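Local coordinates for Non-reducing end alpha-L-arabinofuranosidase BoGH43B (Bacteroides ovatus, PDB 5JOZ), which cleaves terminal non-reducing alpha-L-arabinofuranoside residues from xyloglucan branches, turning 'S' units into 'X' units, at residues V310-F314 and F498-R504. Residues are numbered along the deposited sequence.
With CA (calcium ion), chain C.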
loop_
_atom_site.group_PDB
_atom_site.type_symbol
_atom_site.label_atom_id
_atom_site.label_comp_id
_atom_site.label_asym_id
_atom_site.label_seq_id
_atom_site.Cartn_x
_atom_site.Cartn_y
_atom_site.Cartn_z
ATOM N N VAL A 310 -2.620 -20.399 4.741
ATOM C CA VAL A 310 -3.833 -19.931 4.080
ATOM C C VAL A 310 -4.888 -19.464 5.089
ATOM O O VAL A 310 -5.557 -18.459 4.862
ATOM C CB VAL A 310 -4.452 -21.063 3.214
ATOM C CG1 VAL A 310 -5.833 -20.666 2.680
ATOM C CG2 VAL A 310 -3.504 -21.432 2.076
ATOM N N ARG A 311 -5.054 -20.236 6.159
ATOM C CA ARG A 311 -6.033 -19.955 7.192
ATOM C C ARG A 311 -5.436 -19.184 8.363
ATOM O O ARG A 311 -4.463 -19.640 8.980
ATOM C CB ARG A 311 -6.593 -21.258 7.738
ATOM C CG ARG A 311 -7.657 -21.037 8.798
ATOM C CD ARG A 311 -8.528 -22.264 8.996
ATOM N NE ARG A 311 -9.310 -22.576 7.808
ATOM C CZ ARG A 311 -10.246 -23.523 7.739
ATOM N NH1 ARG A 311 -10.562 -24.271 8.803
ATOM N NH2 ARG A 311 -10.896 -23.703 6.595
ATOM N N ASP A 312 -6.035 -18.037 8.672
ATOM C CA ASP A 312 -5.859 -17.377 9.972
ATOM C C ASP A 312 -6.993 -17.857 10.886
ATOM O O ASP A 312 -8.175 -17.535 10.669
ATOM C CB ASP A 312 -5.872 -15.852 9.809
ATOM C CG ASP A 312 -5.441 -15.097 11.080
ATOM O OD1 ASP A 312 -5.538 -15.638 12.196
ATOM O OD2 ASP A 312 -5.026 -13.917 10.950
ATOM N N ASP A 313 -6.627 -18.644 11.893
ATOM C CA ASP A 313 -7.594 -19.218 12.836
ATOM C C ASP A 313 -8.029 -18.226 13.928
ATOM O O ASP A 313 -8.904 -18.553 14.729
ATOM C CB ASP A 313 -7.003 -20.472 13.522
ATOM C CG ASP A 313 -6.985 -21.698 12.629
ATOM O OD1 ASP A 313 -8.061 -22.106 12.138
ATOM O OD2 ASP A 313 -5.894 -22.285 12.453
ATOM N N PHE A 314 -7.416 -17.044 14.003
ATOM C CA PHE A 314 -7.760 -16.057 15.042
ATOM C C PHE A 314 -7.700 -16.703 16.431
ATOM O O PHE A 314 -8.623 -16.573 17.243
ATOM C CB PHE A 314 -9.156 -15.451 14.787
ATOM C CG PHE A 314 -9.304 -14.778 13.445
ATOM C CD1 PHE A 314 -8.469 -13.710 13.088
ATOM C CD2 PHE A 314 -10.300 -15.173 12.559
ATOM C CE1 PHE A 314 -8.607 -13.072 11.862
ATOM C CE2 PHE A 314 -10.448 -14.528 11.330
ATOM C CZ PHE A 314 -9.600 -13.481 10.983
ATOM N N PHE A 498 -15.926 -14.228 13.731
ATOM C CA PHE A 498 -15.255 -14.890 12.619
ATOM C C PHE A 498 -14.304 -15.921 13.190
ATOM O O PHE A 498 -13.297 -15.566 13.792
ATOM C CB PHE A 498 -14.494 -13.868 11.775
ATOM C CG PHE A 498 -15.391 -12.895 11.072
ATOM C CD1 PHE A 498 -15.909 -11.804 11.746
ATOM C CD2 PHE A 498 -15.754 -13.095 9.757
ATOM C CE1 PHE A 498 -16.750 -10.915 11.106
ATOM C CE2 PHE A 498 -16.595 -12.203 9.105
ATOM C CZ PHE A 498 -17.088 -11.112 9.773
ATOM N N ASP A 499 -14.638 -17.191 13.004
ATOM C CA ASP A 499 -13.842 -18.299 13.517
ATOM C C ASP A 499 -12.521 -18.405 12.746
ATOM O O ASP A 499 -11.464 -18.631 13.334
ATOM C CB ASP A 499 -14.635 -19.607 13.393
ATOM C CG ASP A 499 -14.050 -20.741 14.212
ATOM O OD1 ASP A 499 -13.048 -20.539 14.936
ATOM O OD2 ASP A 499 -14.606 -21.854 14.129
ATOM N N TRP A 500 -12.582 -18.255 11.432
ATOM C CA TRP A 500 -11.373 -18.240 10.626
ATOM C C TRP A 500 -11.569 -17.466 9.337
ATOM O O TRP A 500 -12.688 -17.077 9.014
ATOM C CB TRP A 500 -10.881 -19.666 10.352
ATOM C CG TRP A 500 -11.921 -20.656 9.879
ATOM C CD1 TRP A 500 -12.519 -21.629 10.627
ATOM C CD2 TRP A 500 -12.448 -20.789 8.555
ATOM N NE1 TRP A 500 -13.391 -22.351 9.858
ATOM C CE2 TRP A 500 -13.360 -21.867 8.578
ATOM C CE3 TRP A 500 -12.223 -20.120 7.346
ATOM C CZ2 TRP A 500 -14.063 -22.283 7.437
ATOM C CZ3 TRP A 500 -12.931 -20.523 6.212
ATOM C CH2 TRP A 500 -13.849 -21.588 6.272
ATOM N N PHE A 501 -10.458 -17.231 8.639
ATOM C CA PHE A 501 -10.415 -16.494 7.377
ATOM C C PHE A 501 -9.306 -17.105 6.519
ATOM O O PHE A 501 -8.135 -17.062 6.912
ATOM C CB PHE A 501 -10.123 -15.011 7.638
ATOM C CG PHE A 501 -10.309 -14.121 6.435
ATOM C CD1 PHE A 501 -9.366 -14.094 5.402
ATOM C CD2 PHE A 501 -11.416 -13.277 6.344
ATOM C CE1 PHE A 501 -9.538 -13.265 4.304
ATOM C CE2 PHE A 501 -11.592 -12.448 5.248
ATOM C CZ PHE A 501 -10.658 -12.440 4.225
ATOM N N ASP A 502 -9.698 -17.689 5.381
ATOM C CA ASP A 502 -8.797 -18.262 4.387
ATOM C C ASP A 502 -8.502 -17.245 3.310
ATOM O O ASP A 502 -9.399 -16.573 2.824
ATOM C CB ASP A 502 -9.427 -19.472 3.691
ATOM C CG ASP A 502 -9.479 -20.713 4.566
ATOM O OD1 ASP A 502 -9.010 -20.710 5.735
ATOM O OD2 ASP A 502 -10.008 -21.718 4.060
ATOM N N PHE A 503 -7.243 -17.166 2.910
ATOM C CA PHE A 503 -6.823 -16.280 1.840
ATOM C C PHE A 503 -5.824 -17.045 0.970
ATOM O O PHE A 503 -4.706 -17.310 1.410
ATOM C CB PHE A 503 -6.186 -15.026 2.450
ATOM C CG PHE A 503 -6.080 -13.873 1.494
ATOM C CD1 PHE A 503 -7.217 -13.156 1.119
ATOM C CD2 PHE A 503 -4.849 -13.499 0.963
ATOM C CE1 PHE A 503 -7.132 -12.090 0.236
ATOM C CE2 PHE A 503 -4.758 -12.433 0.081
ATOM C CZ PHE A 503 -5.905 -11.728 -0.282
ATOM N N ARG A 504 -6.231 -17.426 -0.241
ATOM C CA ARG A 504 -5.381 -18.230 -1.119
ATOM C C ARG A 504 -5.120 -17.521 -2.437
ATOM O O ARG A 504 -6.035 -17.339 -3.228
ATOM C CB ARG A 504 -6.029 -19.588 -1.367
ATOM C CG ARG A 504 -5.052 -20.627 -1.891
ATOM C CD ARG A 504 -5.778 -21.914 -2.217
ATOM N NE ARG A 504 -6.590 -22.372 -1.087
ATOM C CZ ARG A 504 -6.204 -23.228 -0.137
ATOM N NH1 ARG A 504 -4.986 -23.781 -0.147
ATOM N NH2 ARG A 504 -7.064 -23.547 0.839
HETATM CA CA CA C . -10.694 -20.034 15.084
HETATM O O HOH W 1 -10.262 -21.712 13.424
HETATM O O HOH W 2 -9.621 -21.422 16.756
#
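Backbone pairing is antiparallel: F503 N donates to V310 O (2.9 Å), and D312 and F501 form a hydrogen-bonded pair, D312 N to F501 O at 2.9 Å and F501 N to D312 O at 3.1 Å. On the face bearing R311 and D502, a non-hydrogen-bonded pair, R311 NE meets D502 OD1 at 2.8 Å in a salt bridge, while the guanidinium lies flat on W500 (planes at 4°, R311 CZ 3.7 Å from the five-membered ring centroid), a cation-pi stack. In the C-terminal concanavalin A-like beta-sandwich, 311-312 pairs with strand 496-505, 184 residues away in sequence. Calcium joins the two segments: D313 O, D499 O and D499 OD1 each bind it at 2.4 Å, with two waters and G341 O; this explains the 2.9 Å approach of D313 O to D499 O. An Asx turn, F314 N to D312 OD1 (3.0 Å), shapes 310-314; D312 OD2 is hydrogen-bonded to W323 NE1. F314 CZ lies 3.7 Å from F501 CB, M483 of the facing sheet touching both side chains.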